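Local coordinates for protein glycosyl hyrolase, family 3 (Deinococcus radiodurans, PDB 3TEV) that probably hydrolyses O-glycosyl bonds, as a glycoside hydrolase of family 3 built on a TIM-barrel domain, at residues D105-T110 with G161-A166; K199-L204 with D230-E235; V258-S263 with A287-A292. One frame throughout, in Å; residues are numbered along the deposited sequence.

Contact 1. Residues D105-T110 with G161-A166; sequences DDQQLT and GRAALA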
loop_
_atom_site.group_PDB
_atom_site.type_symbol
_atom_site.label_atom_id
_atom_site.label_comp_id
_atom_site.label_asym_id
_atom_site.label_seq_id
_atom_site.Cartn_x
_atom_site.Cartn_y
_atom_site.Cartn_z
ATOM N N ASP A 105 -4.470 2.821 -25.454
ATOM C CA ASP A 105 -4.130 4.207 -25.152
ATOM C C ASP A 105 -5.312 5.160 -25.211
ATOM O O ASP A 105 -5.180 6.305 -25.615
ATOM C CB ASP A 105 -2.954 4.716 -26.001
ATOM C CG ASP A 105 -2.288 5.951 -25.400
ATOM O OD1 ASP A 105 -2.319 6.111 -24.159
ATOM O OD2 ASP A 105 -1.728 6.766 -26.162
ATOM N N ASP A 106 -6.462 4.675 -24.777
ATOM C CA ASP A 106 -7.610 5.532 -24.570
ATOM C C ASP A 106 -7.719 5.781 -23.063
ATOM O O ASP A 106 -8.168 4.923 -22.303
ATOM C CB ASP A 106 -8.880 4.894 -25.171
ATOM C CG ASP A 106 -10.127 5.742 -24.968
ATOM O OD1 ASP A 106 -10.100 6.712 -24.181
ATOM O OD2 ASP A 106 -11.158 5.434 -25.604
ATOM N N GLN A 107 -7.278 6.966 -22.654
ATOM C CA GLN A 107 -7.278 7.402 -21.264
ATOM C C GLN A 107 -8.661 7.237 -20.652
ATOM O O GLN A 107 -8.797 6.695 -19.557
ATOM C CB GLN A 107 -6.780 8.854 -21.171
ATOM C CG GLN A 107 -7.134 9.597 -19.898
ATOM C CD GLN A 107 -6.168 10.752 -19.602
ATOM O OE1 GLN A 107 -6.019 11.672 -20.425
ATOM N NE2 GLN A 107 -5.506 10.710 -18.421
ATOM N N GLN A 108 -9.685 7.670 -21.386
ATOM C CA GLN A 108 -11.066 7.563 -20.912
ATOM C C GLN A 108 -11.517 6.104 -20.705
ATOM O O GLN A 108 -12.235 5.822 -19.760
ATOM C CB GLN A 108 -12.022 8.325 -21.842
ATOM C CG GLN A 108 -13.477 8.371 -21.377
ATOM C CD GLN A 108 -13.686 9.225 -20.130
ATOM O OE1 GLN A 108 -13.352 10.415 -20.120
ATOM N NE2 GLN A 108 -14.255 8.625 -19.075
ATOM N N LEU A 109 -11.098 5.187 -21.574
ATOM C CA LEU A 109 -11.373 3.767 -21.359
ATOM C C LEU A 109 -10.758 3.263 -20.037
ATOM O O LEU A 109 -11.418 2.585 -19.229
ATOM C CB LEU A 109 -10.854 2.932 -22.531
ATOM C CG LEU A 109 -10.868 1.402 -22.381
ATOM C CD1 LEU A 109 -12.278 0.850 -22.164
ATOM C CD2 LEU A 109 -10.216 0.750 -23.608
ATOM N N THR A 110 -9.495 3.609 -19.816
ATOM C CA THR A 110 -8.791 3.194 -18.622
ATOM C C THR A 110 -9.541 3.671 -17.396
ATOM O O THR A 110 -9.770 2.897 -16.474
ATOM C CB THR A 110 -7.353 3.723 -18.626
ATOM O OG1 THR A 110 -6.684 3.215 -19.782
ATOM C CG2 THR A 110 -6.577 3.313 -17.335
ATOM N N GLY A 161 -2.104 6.013 -15.367
ATOM C CA GLY A 161 -2.140 6.060 -13.905
ATOM C C GLY A 161 -3.168 7.068 -13.416
ATOM O O GLY A 161 -3.923 6.791 -12.490
ATOM N N ARG A 162 -3.202 8.230 -14.058
ATOM C CA ARG A 162 -4.157 9.303 -13.722
ATOM C C ARG A 162 -5.596 8.808 -13.864
ATOM O O ARG A 162 -6.452 9.063 -12.994
ATOM C CB ARG A 162 -3.943 10.538 -14.623
ATOM C CG ARG A 162 -4.758 11.781 -14.194
ATOM C CD ARG A 162 -4.630 12.997 -15.130
ATOM N NE ARG A 162 -3.246 13.281 -15.532
ATOM C CZ ARG A 162 -2.387 14.070 -14.877
ATOM N NH1 ARG A 162 -2.743 14.687 -13.742
ATOM N NH2 ARG A 162 -1.156 14.238 -15.362
ATOM N N ALA A 163 -5.844 8.094 -14.958
ATOM C CA ALA A 163 -7.175 7.558 -15.261
ATOM C C ALA A 163 -7.614 6.527 -14.218
ATOM O O ALA A 163 -8.760 6.528 -13.774
ATOM C CB ALA A 163 -7.187 6.942 -16.657
ATOM N N ALA A 164 -6.688 5.652 -13.835
ATOM C CA ALA A 164 -6.952 4.610 -12.840
ATOM C C ALA A 164 -7.277 5.204 -11.473
ATOM O O ALA A 164 -8.221 4.759 -10.799
ATOM C CB ALA A 164 -5.768 3.664 -12.750
ATOM N N LEU A 165 -6.502 6.216 -11.072
ATOM C CA LEU A 165 -6.745 6.927 -9.811
ATOM C C LEU A 165 -8.125 7.583 -9.815
ATOM O O LEU A 165 -8.878 7.446 -8.845
ATOM C CB LEU A 165 -5.674 7.990 -9.561
ATOM C CG LEU A 165 -4.233 7.539 -9.319
ATOM C CD1 LEU A 165 -3.295 8.709 -9.579
ATOM C CD2 LEU A 165 -4.013 6.992 -7.898
ATOM N N ALA A 166 -8.461 8.259 -10.914
ATOM C CA ALA A 166 -9.706 9.026 -10.997
ATOM C C ALA A 166 -10.936 8.124 -11.033
ATOM O O ALA A 166 -11.963 8.461 -10.483
ATOM C CB ALA A 166 -9.691 9.979 -12.218
#
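Gln107 and Thr110 press on Ala163 in a helix-to-helix contact in the outer layer of a TIM-barrel fold, where the first turn of helix 107-124 meets the middle of helix 154-169. The methyl group of Ala163 is what enters the interface: its CB points at the other helix and lies 3.3 Å from the backbone oxygen Gln107 O and 3.7 Å from Thr110 CG2. A residue as small as alanine lets the backbones approach, with Thr110 CA 5.7 Å from Ala163 CA. No hydrogen bond joins the two segments, which meet by van der Waals packing of the Ala163 methyl against the backbone of Gln107 and the methyl of Thr110. Thr110 suits its place because one carbon carries both a methyl and a hydroxyl. Chi1 of -59° puts OG1 beside the backbone N, and CG2, anti to that N, meets Ala163, while OG1 hydrogen-bonds His160, an earlier residue of the same helix as Ala163. Asp105 adds a salt bridge to Arg159 there, tying the turn before the helix to the same partner. Asp106 is the N-cap: Leu109 N donates to Asp106 OD1 over 3.2 Å, arriving from above the carboxylate plane. At the margin the extended Gln107 side chain crosses Arg162, amide and guanidinium planes 66° apart, and Gln107 NE2 lies 4.1 Å from Arg162 CD, at the edge of the guanidinium and near its plane.

Contact 2. Residues K199-L204 with D230-E235; sequences KSRAEL and DALDAE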
loop_
_atom_site.group_PDB
_atom_site.type_symbol
_atom_site.label_atom_id
_atom_site.label_comp_id
_atom_site.label_asym_id
_atom_site.label_seq_id
_atom_site.Cartn_x
_atom_site.Cartn_y
_atom_site.Cartn_z
ATOM N N LYS A 199 20.751 3.389 -10.820
ATOM C CA LYS A 199 20.628 4.582 -11.678
ATOM C C LYS A 199 20.886 5.867 -10.908
ATOM O O LYS A 199 20.616 5.948 -9.705
ATOM C CB LYS A 199 19.209 4.663 -12.255
ATOM C CG LYS A 199 18.848 3.508 -13.170
ATOM C CD LYS A 199 17.409 3.601 -13.643
ATOM C CE LYS A 199 17.090 2.424 -14.545
ATOM N NZ LYS A 199 15.683 2.461 -15.031
ATOM N N SER A 200 21.370 6.879 -11.620
ATOM C CA SER A 200 21.566 8.213 -11.060
ATOM C C SER A 200 20.240 8.895 -10.730
ATOM O O SER A 200 19.168 8.494 -11.217
ATOM C CB SER A 200 22.337 9.085 -12.051
ATOM O OG SER A 200 21.522 9.367 -13.183
ATOM N N ARG A 201 20.332 9.944 -9.920
ATOM C CA ARG A 201 19.175 10.753 -9.554
ATOM C C ARG A 201 18.458 11.320 -10.781
ATOM O O ARG A 201 17.238 11.204 -10.885
ATOM C CB ARG A 201 19.568 11.882 -8.585
ATOM C CG ARG A 201 18.399 12.777 -8.144
ATOM C CD ARG A 201 17.244 11.929 -7.576
ATOM N NE ARG A 201 16.074 12.739 -7.262
ATOM C CZ ARG A 201 15.864 13.312 -6.081
ATOM N NH1 ARG A 201 16.743 13.159 -5.092
ATOM N NH2 ARG A 201 14.772 14.033 -5.888
ATOM N N ALA A 202 19.215 11.923 -11.698
ATOM C CA ALA A 202 18.639 12.498 -12.920
ATOM C C ALA A 202 17.867 11.440 -13.723
ATOM O O ALA A 202 16.780 11.706 -14.223
ATOM C CB ALA A 202 19.730 13.168 -13.786
ATOM N N GLU A 203 18.427 10.238 -13.820
ATOM C CA GLU A 203 17.720 9.109 -14.426
ATOM C C GLU A 203 16.439 8.772 -13.658
ATOM O O GLU A 203 15.400 8.531 -14.264
ATOM C CB GLU A 203 18.627 7.877 -14.525
ATOM C CG GLU A 203 19.793 7.998 -15.528
ATOM C CD GLU A 203 20.726 6.771 -15.496
ATOM O OE1 GLU A 203 21.512 6.591 -14.520
ATOM O OE2 GLU A 203 20.666 5.978 -16.461
ATOM N N LEU A 204 16.512 8.767 -12.330
ATOM C CA LEU A 204 15.337 8.488 -11.508
ATOM C C LEU A 204 14.234 9.510 -11.714
ATOM O O LEU A 204 13.070 9.142 -11.884
ATOM C CB LEU A 204 15.709 8.387 -10.023
ATOM C CG LEU A 204 16.595 7.198 -9.623
ATOM C CD1 LEU A 204 16.994 7.247 -8.144
ATOM C CD2 LEU A 204 15.926 5.884 -9.962
ATOM N N ASP A 230 20.558 3.336 -4.795
ATOM C CA ASP A 230 21.886 3.915 -4.553
ATOM C C ASP A 230 21.902 5.448 -4.538
ATOM O O ASP A 230 22.635 6.066 -3.761
ATOM C CB ASP A 230 22.894 3.459 -5.623
ATOM C CG ASP A 230 23.182 1.966 -5.586
ATOM O OD1 ASP A 230 22.728 1.257 -4.670
ATOM O OD2 ASP A 230 23.885 1.491 -6.498
ATOM N N ALA A 231 21.114 6.061 -5.413
ATOM C CA ALA A 231 21.174 7.507 -5.591
ATOM C C ALA A 231 20.390 8.243 -4.507
ATOM O O ALA A 231 20.540 9.441 -4.374
ATOM C CB ALA A 231 20.685 7.905 -6.985
ATOM N N LEU A 232 19.594 7.514 -3.723
ATOM C CA LEU A 232 18.721 8.094 -2.692
ATOM C C LEU A 232 19.157 7.727 -1.279
ATOM O O LEU A 232 19.178 8.576 -0.382
ATOM C CB LEU A 232 17.283 7.620 -2.894
ATOM C CG LEU A 232 16.605 7.930 -4.229
ATOM C CD1 LEU A 232 15.167 7.445 -4.244
ATOM C CD2 LEU A 232 16.669 9.427 -4.533
ATOM N N ASP A 233 19.476 6.450 -1.085
ATOM C CA ASP A 233 19.873 5.899 0.206
ATOM C C ASP A 233 20.484 4.537 -0.078
ATOM O O ASP A 233 19.765 3.559 -0.329
ATOM C CB ASP A 233 18.662 5.756 1.142
ATOM C CG ASP A 233 19.038 5.269 2.535
ATOM O OD1 ASP A 233 20.184 4.802 2.772
ATOM O OD2 ASP A 233 18.165 5.358 3.414
ATOM N N ALA A 234 21.810 4.489 -0.045
ATOM C CA ALA A 234 22.538 3.281 -0.417
ATOM C C ALA A 234 22.510 2.212 0.681
ATOM O O ALA A 234 22.916 1.079 0.446
ATOM C CB ALA A 234 23.984 3.622 -0.847
ATOM N N GLU A 235 21.980 2.566 1.855
ATOM C CA GLU A 235 22.038 1.689 3.022
ATOM C C GLU A 235 20.732 0.986 3.395
ATOM O O GLU A 235 20.759 -0.000 4.129
ATOM C CB GLU A 235 22.536 2.458 4.254
ATOM C CG GLU A 235 24.004 2.886 4.188
ATOM C CD GLU A 235 24.520 3.353 5.549
ATOM O OE1 GLU A 235 25.643 2.936 5.943
ATOM O OE2 GLU A 235 23.781 4.120 6.225
HETATM O O HOH W 1 19.736 4.755 -7.459
#
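Ala231 fits its methyl group against the start of helix 201-206, with CB 3.4 Å from Lys199 O and close to the backbone N of Arg201. Alanine suits this spot because its one side-chain carbon can come this close to the backbone of the helix start. Leu204 CD1 reaches Ala231 CB at 3.9 Å and also meets Leu232 CG at 4.0 Å, the two leucines coming tip to tip. Arg201 crosses Leu232 at about a right angle, its NH1 3.8 Å from Leu232 CD2. The bend at chi2 (53°) turns CD of Arg201 to a place where it too touches Leu232 CD2, so the aliphatic part of the arginine shares in the apolar patch while its NE forms a salt bridge with Asp205. No direct hydrogen bond links the segments; a water does so instead, donating to Lys199 O at 2.7 Å and accepting from Ala231 N at 2.8 Å.

In the next shell, a capping box fixes the helix start. Glu203 N donates to Ser200 OG (3.3 Å), and Ser200 N returns a bond to Glu203 OE1 (2.9 Å). Ser200 OG also donates to that oxygen, both donors meeting it on the anti side. In the loop, Asp233 OD1 accepts from Glu235 N, an Asx turn, and Asp233 OD2 hydrogen-bonds the hydroxyl of Ser241.

Both segments follow the short parallel pair of strands 196-197 and 228-229, with Asp230 still bonded through its backbone to Val197, while helix 242-252 lies against the patch, Leu248 touching Arg201 and Ile244 touching Leu232.

Contact 3. Residues V258-S263 with A287-A292; sequences VIVTDS and ADLVMA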
loop_
_atom_site.group_PDB
_atom_site.type_symbol
_atom_site.label_atom_id
_atom_site.label_comp_id
_atom_site.label_asym_id
_atom_site.label_seq_id
_atom_site.Cartn_x
_atom_site.Cartn_y
_atom_site.Cartn_z
ATOM N N VAL A 258 -1.358 8.834 2.724
ATOM C CA VAL A 258 -0.985 7.649 3.489
ATOM C C VAL A 258 0.224 6.967 2.840
ATOM O O VAL A 258 0.238 6.738 1.623
ATOM C CB VAL A 258 -2.165 6.661 3.532
ATOM C CG1 VAL A 258 -1.738 5.244 4.027
ATOM C CG2 VAL A 258 -3.326 7.247 4.367
ATOM N N ILE A 259 1.244 6.659 3.639
ATOM C CA ILE A 259 2.315 5.797 3.157
ATOM C C ILE A 259 2.178 4.442 3.821
ATOM O O ILE A 259 2.133 4.367 5.050
ATOM C CB ILE A 259 3.677 6.386 3.449
ATOM C CG1 ILE A 259 3.812 7.741 2.743
ATOM C CG2 ILE A 259 4.787 5.400 3.048
ATOM C CD1 ILE A 259 5.084 8.511 3.117
ATOM N N VAL A 260 2.077 3.382 3.016
ATOM C CA VAL A 260 1.966 2.021 3.536
ATOM C C VAL A 260 3.178 1.214 3.047
ATOM O O VAL A 260 3.633 1.427 1.938
ATOM C CB VAL A 260 0.582 1.346 3.162
ATOM C CG1 VAL A 260 0.397 1.283 1.661
ATOM C CG2 VAL A 260 0.468 -0.077 3.741
ATOM N N THR A 261 3.716 0.324 3.878
ATOM C CA THR A 261 4.847 -0.514 3.470
ATOM C C THR A 261 4.337 -1.670 2.637
ATOM O O THR A 261 3.228 -2.161 2.890
ATOM C CB THR A 261 5.457 -1.227 4.646
ATOM O OG1 THR A 261 4.514 -2.240 5.093
ATOM C CG2 THR A 261 5.789 -0.252 5.756
ATOM N N ASP A 262 5.131 -2.147 1.679
ATOM C CA ASP A 262 4.821 -3.430 1.049
ATOM C C ASP A 262 4.805 -4.524 2.138
ATOM O O ASP A 262 5.285 -4.317 3.267
ATOM C CB ASP A 262 5.857 -3.744 -0.046
ATOM C CG ASP A 262 5.351 -4.759 -1.100
ATOM O OD1 ASP A 262 4.360 -5.474 -0.851
ATOM O OD2 ASP A 262 5.964 -4.840 -2.195
ATOM N N SER A 263 4.252 -5.687 1.802
ATOM C CA SER A 263 4.163 -6.817 2.738
ATOM C C SER A 263 5.498 -7.120 3.467
ATOM O O SER A 263 6.526 -7.351 2.813
ATOM C CB SER A 263 3.696 -8.054 1.971
ATOM O OG SER A 263 3.891 -9.236 2.741
ATOM N N ALA A 287 6.525 5.710 7.321
ATOM C CA ALA A 287 5.275 5.002 7.017
ATOM C C ALA A 287 4.193 5.349 8.038
ATOM O O ALA A 287 4.487 5.540 9.232
ATOM C CB ALA A 287 5.504 3.502 7.021
ATOM N N ASP A 288 2.946 5.424 7.570
ATOM C CA ASP A 288 1.785 5.552 8.469
ATOM C C ASP A 288 1.213 4.191 8.844
ATOM O O ASP A 288 0.506 4.070 9.855
ATOM C CB ASP A 288 0.671 6.348 7.790
ATOM C CG ASP A 288 1.140 7.693 7.324
ATOM O OD1 ASP A 288 1.592 8.489 8.183
ATOM O OD2 ASP A 288 1.110 7.948 6.103
ATOM N N LEU A 289 1.492 3.185 8.009
ATOM C CA LEU A 289 0.792 1.895 8.062
ATOM C C LEU A 289 1.763 0.790 7.679
ATOM O O LEU A 289 2.451 0.885 6.656
ATOM C CB LEU A 289 -0.398 1.882 7.068
ATOM C CG LEU A 289 -1.376 0.683 7.152
ATOM C CD1 LEU A 289 -1.987 0.505 8.586
ATOM C CD2 LEU A 289 -2.501 0.811 6.125
ATOM N N VAL A 290 1.823 -0.261 8.494
ATOM C CA VAL A 290 2.676 -1.396 8.182
ATOM C C VAL A 290 1.810 -2.606 7.828
ATOM O O VAL A 290 0.904 -2.978 8.584
ATOM C CB VAL A 290 3.619 -1.719 9.382
ATOM C CG1 VAL A 290 4.360 -3.046 9.159
ATOM C CG2 VAL A 290 4.623 -0.588 9.586
HETATM N N MSE A 291 2.070 -3.206 6.666
HETATM C CA MSE A 291 1.415 -4.460 6.294
HETATM C C MSE A 291 2.062 -5.594 7.057
HETATM O O MSE A 291 3.160 -5.982 6.735
HETATM C CB MSE A 291 1.537 -4.743 4.809
HETATM C CG MSE A 291 0.778 -3.749 3.985
HETATM SE SE MSE A 291 0.626 -4.267 2.124
HETATM C CE MSE A 291 -0.709 -5.638 2.521
ATOM N N ALA A 292 1.373 -6.151 8.033
ATOM C CA ALA A 292 1.930 -7.199 8.857
ATOM C C ALA A 292 1.220 -8.508 8.494
ATOM O O ALA A 292 0.311 -8.958 9.200
ATOM C CB ALA A 292 1.731 -6.831 10.342
#
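The carboxylate of Asp288 meets the backbone of Ile259 at one edge: Ile259 N donates to Asp288 OD2 over 2.8 Å, nearly straight at 168°, on the anti side and 19° out of the plane. Arg250 also forms a salt bridge to OD2 and Arg323 one to OD1, which probably offsets the charge of the buried acid. Ile259 O in turn accepts from Asp288 N at 2.9 Å and, weakly, from Leu289 N. Further along, Thr261 N donates to Leu289 O at 3.1 Å. Thr261 OG1 sits between the backbone N and the carbonyl carbon (chi1 70°), where it accepts from Met291 N at 3.1 Å and donates to Asp262 O. A valine in its place would probably leave Met291 N without its acceptor and Asp262 O without this donor. Beta-branched Val260 suits an extended strand, and its CG2 packs on Leu289 CD2 (3.9 Å) and on CG of Met291 (3.7 Å), a selenomethionine in this crystal. Helix 275-285, which covers Thr261 and Val290, belongs to the connection between the strands, which makes this a beta-alpha-beta crossover. Strands 258-261 and 290-291 are the seventh and eighth, and their meeting closes the parallel TIM barrel.

How the contacts relate
Contact 3 lies in the core, its centre about 6 Å from that of the chain, whereas the centres of contacts 1 and 2 stand about 20 and 22 Å out. The three follow one another along the chain without touching, and none shares a helix or strand with another. Their chemistry changes with place. In the barrel wall, backbone bonds, a buried carboxylate and a threonine hydroxyl join two neighbouring stretches directly. Between the outer helices of contact 1, segment meets segment by close packing alone, though the interface is largely buried. Contact 2, partly exposed, lets a water bridge the loop to the residue that leads into a helix. Contacts 1 and 2 do share one device: each includes a helix start capped by a polar side chain.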